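Local atomic coordinates of esterase (Rhizomucor miehei, PDB entry 4WY5), a protein that probably hydrolyses carboxylic ester bonds, as a fungal esterase of the alpha/beta hydrolase fold. Residues 4-16 against 289-303. Numbering follows the deposited sequence.
Sequences GNPPIHPVYAAAF and GAVHGFITVPVETPQ
Two direct hydrogen bonds and one water bridge join Tyr12 and the N-cap residue His9 to 289-303. Thr301 OG1 donates to Tyr12 OH at 2.9 Å, and a water 2.6 Å from Tyr12 OH donates to Phe294 O, so that the buried hydroxyl has two polar partners. Thr301 OG1 also serves as N-cap of helix 302-319, accepting from Tyr304 N. The backbone bond runs from His9 N to Gly289 O, 3.1 Å long with 161° at the hydrogen; the donor lies in the carbonyl plane, on a lone pair. Gly289 O lies as well at the edge of the Tyr12 ring, in its plane.

Residues 289-301 form most of the connection from edge strand 282-287 of the central alpha/beta hydrolase sheet to the C-terminal helix 302-319. His292 on this connection bonds to Ser161 and Asp262, consistent with a catalytic triad, and helix 10-19 packs on the same connection through Val291, Val297, Val299 and Thr301, without touching His292.

Capping geometry sets the His9 ring. With CG anti to the backbone N (chi1 -167°), ND1 accepts from Val11 N in the ring plane, making His9 the N-cap of helix 10-19. One face of the imidazole meets Pro10 CD; over the other lies Thr301 CG2, a CH-pi contact 4.0 Å from the centroid and 13° off the normal.

Apolar contacts join Ile8, Val11 and Tyr12 to the valines of 289-303. Val291 divides its methyls, CG2 meeting Tyr12 CG at 3.8 Å while CG1 reaches Ile8 CG2. The Val11 branches likewise separate: CG1 touches Val297 CG1 at 3.8 Å, and CG2 turns to Val299 CG1.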
# COMPACT_ATOMS: atom_id res chain seq x y z
N GLY A 4 -8.13 16.47 10.71
CA GLY A 4 -8.02 16.51 12.16
C GLY A 4 -9.09 15.67 12.80
O GLY A 4 -9.17 15.55 14.03
N ASN A 5 -9.89 15.06 11.93
CA ASN A 5 -11.12 14.40 12.32
C ASN A 5 -11.66 13.27 11.41
O ASN A 5 -12.84 12.94 11.52
CB ASN A 5 -12.20 15.49 12.49
CG ASN A 5 -12.31 16.42 11.28
OD1 ASN A 5 -11.73 16.16 10.23
ND2 ASN A 5 -13.07 17.51 11.43
N PRO A 6 -10.83 12.63 10.55
CA PRO A 6 -11.44 11.44 9.93
C PRO A 6 -11.70 10.29 10.90
O PRO A 6 -11.10 10.24 11.99
CB PRO A 6 -10.41 11.02 8.86
CG PRO A 6 -9.11 11.58 9.34
CD PRO A 6 -9.49 12.90 9.98
N PRO A 7 -12.60 9.36 10.52
CA PRO A 7 -12.85 8.13 11.28
C PRO A 7 -11.61 7.22 11.43
O PRO A 7 -10.74 7.15 10.53
CB PRO A 7 -13.93 7.40 10.44
CG PRO A 7 -14.59 8.47 9.61
CD PRO A 7 -13.53 9.52 9.37
N ILE A 8 -11.53 6.53 12.57
CA ILE A 8 -10.54 5.47 12.77
C ILE A 8 -11.28 4.14 12.99
O ILE A 8 -12.45 4.14 13.40
CB ILE A 8 -9.61 5.76 13.98
CG1 ILE A 8 -10.42 5.88 15.28
CG2 ILE A 8 -8.80 7.03 13.74
CD1 ILE A 8 -9.56 6.06 16.54
N HIS A 9 -10.60 3.02 12.75
CA HIS A 9 -11.21 1.70 12.96
C HIS A 9 -11.61 1.50 14.44
O HIS A 9 -10.86 1.88 15.35
CB HIS A 9 -10.25 0.60 12.50
CG HIS A 9 -10.87 -0.76 12.37
ND1 HIS A 9 -11.22 -1.52 13.47
CD2 HIS A 9 -11.19 -1.50 11.28
CE1 HIS A 9 -11.73 -2.67 13.05
NE2 HIS A 9 -11.73 -2.68 11.73
N PRO A 10 -12.80 0.92 14.67
CA PRO A 10 -13.33 0.68 16.02
C PRO A 10 -12.34 0.02 16.97
O PRO A 10 -12.35 0.35 18.16
CB PRO A 10 -14.53 -0.24 15.76
CG PRO A 10 -15.01 0.15 14.40
CD PRO A 10 -13.78 0.58 13.62
N VAL A 11 -11.50 -0.89 16.48
CA VAL A 11 -10.49 -1.53 17.33
C VAL A 11 -9.51 -0.50 17.90
O VAL A 11 -9.11 -0.62 19.06
CB VAL A 11 -9.71 -2.62 16.55
CG1 VAL A 11 -8.38 -2.94 17.22
CG2 VAL A 11 -10.56 -3.89 16.43
N TYR A 12 -9.14 0.51 17.12
CA TYR A 12 -8.20 1.54 17.57
C TYR A 12 -8.90 2.49 18.53
O TYR A 12 -8.30 2.97 19.50
CB TYR A 12 -7.61 2.33 16.39
CG TYR A 12 -6.90 1.44 15.40
CD1 TYR A 12 -6.13 0.36 15.82
CD2 TYR A 12 -7.07 1.62 14.03
CE1 TYR A 12 -5.50 -0.49 14.92
CE2 TYR A 12 -6.46 0.79 13.11
CZ TYR A 12 -5.68 -0.27 13.56
OH TYR A 12 -5.07 -1.11 12.64
N ALA A 13 -10.17 2.76 18.25
CA ALA A 13 -10.96 3.61 19.14
C ALA A 13 -11.16 2.95 20.50
O ALA A 13 -11.06 3.61 21.54
CB ALA A 13 -12.30 3.97 18.51
N ALA A 14 -11.44 1.64 20.50
CA ALA A 14 -11.62 0.91 21.75
C ALA A 14 -10.34 0.86 22.57
O ALA A 14 -10.37 1.00 23.80
CB ALA A 14 -12.12 -0.48 21.46
N ALA A 15 -9.20 0.69 21.89
CA ALA A 15 -7.92 0.61 22.58
C ALA A 15 -7.51 1.93 23.24
O ALA A 15 -6.95 1.92 24.35
CB ALA A 15 -6.83 0.15 21.62
N PHE A 16 -7.78 3.06 22.60
CA PHE A 16 -7.43 4.35 23.19
C PHE A 16 -8.27 4.69 24.42
O PHE A 16 -7.78 5.29 25.38
CB PHE A 16 -7.54 5.50 22.19
CG PHE A 16 -7.37 6.85 22.84
CD1 PHE A 16 -6.12 7.26 23.30
CD2 PHE A 16 -8.46 7.70 23.03
CE1 PHE A 16 -5.95 8.48 23.91
CE2 PHE A 16 -8.30 8.93 23.65
CZ PHE A 16 -7.04 9.32 24.10
N GLY A 289 -7.61 5.25 8.05
CA GLY A 289 -8.29 4.69 9.21
C GLY A 289 -7.39 4.25 10.36
O GLY A 289 -7.90 3.74 11.38
N ALA A 290 -6.08 4.42 10.21
CA ALA A 290 -5.14 3.88 11.21
C ALA A 290 -4.53 4.94 12.11
O ALA A 290 -4.51 6.13 11.78
CB ALA A 290 -4.02 3.09 10.51
N VAL A 291 -4.03 4.50 13.26
CA VAL A 291 -3.40 5.38 14.24
C VAL A 291 -1.96 4.92 14.41
O VAL A 291 -1.59 3.83 13.95
CB VAL A 291 -4.13 5.36 15.59
CG1 VAL A 291 -5.57 5.82 15.44
CG2 VAL A 291 -4.12 3.95 16.15
N HIS A 292 -1.14 5.72 15.08
CA HIS A 292 0.26 5.36 15.35
C HIS A 292 0.40 4.04 16.12
O HIS A 292 -0.40 3.73 17.00
CB HIS A 292 0.95 6.49 16.13
CG HIS A 292 2.42 6.29 16.31
ND1 HIS A 292 3.34 6.60 15.33
CD2 HIS A 292 3.13 5.78 17.35
CE1 HIS A 292 4.56 6.31 15.77
NE2 HIS A 292 4.46 5.82 16.99
N GLY A 293 1.40 3.24 15.75
CA GLY A 293 1.74 1.99 16.43
C GLY A 293 0.93 0.75 16.07
O GLY A 293 1.11 -0.31 16.71
N PHE A 294 0.11 0.81 15.02
CA PHE A 294 -0.92 -0.21 14.82
C PHE A 294 -0.38 -1.61 14.54
O PHE A 294 -1.09 -2.59 14.72
CB PHE A 294 -1.91 0.19 13.71
CG PHE A 294 -1.33 0.21 12.31
CD1 PHE A 294 -1.42 -0.92 11.47
CD2 PHE A 294 -0.74 1.37 11.80
CE1 PHE A 294 -0.90 -0.88 10.15
CE2 PHE A 294 -0.22 1.42 10.50
CZ PHE A 294 -0.30 0.29 9.67
N ILE A 295 0.88 -1.72 14.17
CA ILE A 295 1.41 -3.03 13.83
C ILE A 295 1.50 -3.95 15.05
O ILE A 295 1.50 -5.17 14.89
CB ILE A 295 2.82 -2.92 13.13
CG1 ILE A 295 3.02 -4.06 12.13
CG2 ILE A 295 3.95 -2.94 14.12
CD1 ILE A 295 2.11 -3.99 10.91
N THR A 296 1.53 -3.38 16.26
CA THR A 296 1.58 -4.21 17.49
C THR A 296 0.23 -4.38 18.21
O THR A 296 0.19 -4.86 19.34
CB THR A 296 2.59 -3.65 18.54
OG1 THR A 296 2.43 -2.23 18.66
CG2 THR A 296 4.03 -3.98 18.16
N VAL A 297 -0.87 -3.99 17.56
CA VAL A 297 -2.22 -4.18 18.12
C VAL A 297 -2.73 -5.61 17.85
O VAL A 297 -2.85 -6.04 16.70
CB VAL A 297 -3.21 -3.14 17.54
CG1 VAL A 297 -4.67 -3.51 17.86
CG2 VAL A 297 -2.87 -1.76 18.07
N PRO A 298 -3.04 -6.34 18.93
CA PRO A 298 -3.33 -7.79 18.93
C PRO A 298 -4.55 -8.20 18.11
O PRO A 298 -4.53 -9.25 17.45
CB PRO A 298 -3.57 -8.10 20.42
CG PRO A 298 -2.95 -6.93 21.18
CD PRO A 298 -3.12 -5.75 20.29
N VAL A 299 -5.61 -7.40 18.16
CA VAL A 299 -6.82 -7.74 17.43
C VAL A 299 -6.69 -7.32 15.97
O VAL A 299 -6.55 -6.13 15.66
CB VAL A 299 -8.06 -7.08 18.04
CG1 VAL A 299 -9.31 -7.49 17.28
CG2 VAL A 299 -8.18 -7.48 19.51
N GLU A 300 -6.76 -8.30 15.08
CA GLU A 300 -6.55 -8.10 13.64
C GLU A 300 -7.56 -7.11 13.00
O GLU A 300 -8.75 -7.13 13.31
CB GLU A 300 -6.61 -9.45 12.93
CG GLU A 300 -6.32 -9.38 11.44
CD GLU A 300 -6.13 -10.75 10.82
OE1 GLU A 300 -7.07 -11.25 10.16
OE2 GLU A 300 -5.03 -11.33 11.00
N THR A 301 -7.05 -6.24 12.13
CA THR A 301 -7.86 -5.27 11.38
C THR A 301 -7.49 -5.38 9.91
O THR A 301 -6.41 -5.87 9.59
CB THR A 301 -7.59 -3.84 11.81
OG1 THR A 301 -6.22 -3.50 11.53
CG2 THR A 301 -7.93 -3.66 13.29
N PRO A 302 -8.36 -4.88 9.01
CA PRO A 302 -7.98 -4.96 7.59
C PRO A 302 -6.65 -4.26 7.26
O PRO A 302 -5.97 -4.72 6.33
CB PRO A 302 -9.14 -4.26 6.87
CG PRO A 302 -10.31 -4.41 7.80
CD PRO A 302 -9.75 -4.40 9.20
N GLN A 303 -6.28 -3.23 8.01
CA GLN A 303 -5.01 -2.56 7.73
C GLN A 303 -3.81 -3.32 8.33
O GLN A 303 -2.71 -3.23 7.79
CB GLN A 303 -5.02 -1.07 8.18
CG GLN A 303 -5.83 -0.68 9.38
CD GLN A 303 -7.32 -0.51 9.10
OE1 GLN A 303 -8.10 -1.45 9.26
NE2 GLN A 303 -7.72 0.70 8.70
O HOH W 1 -3.58 -3.10 13.40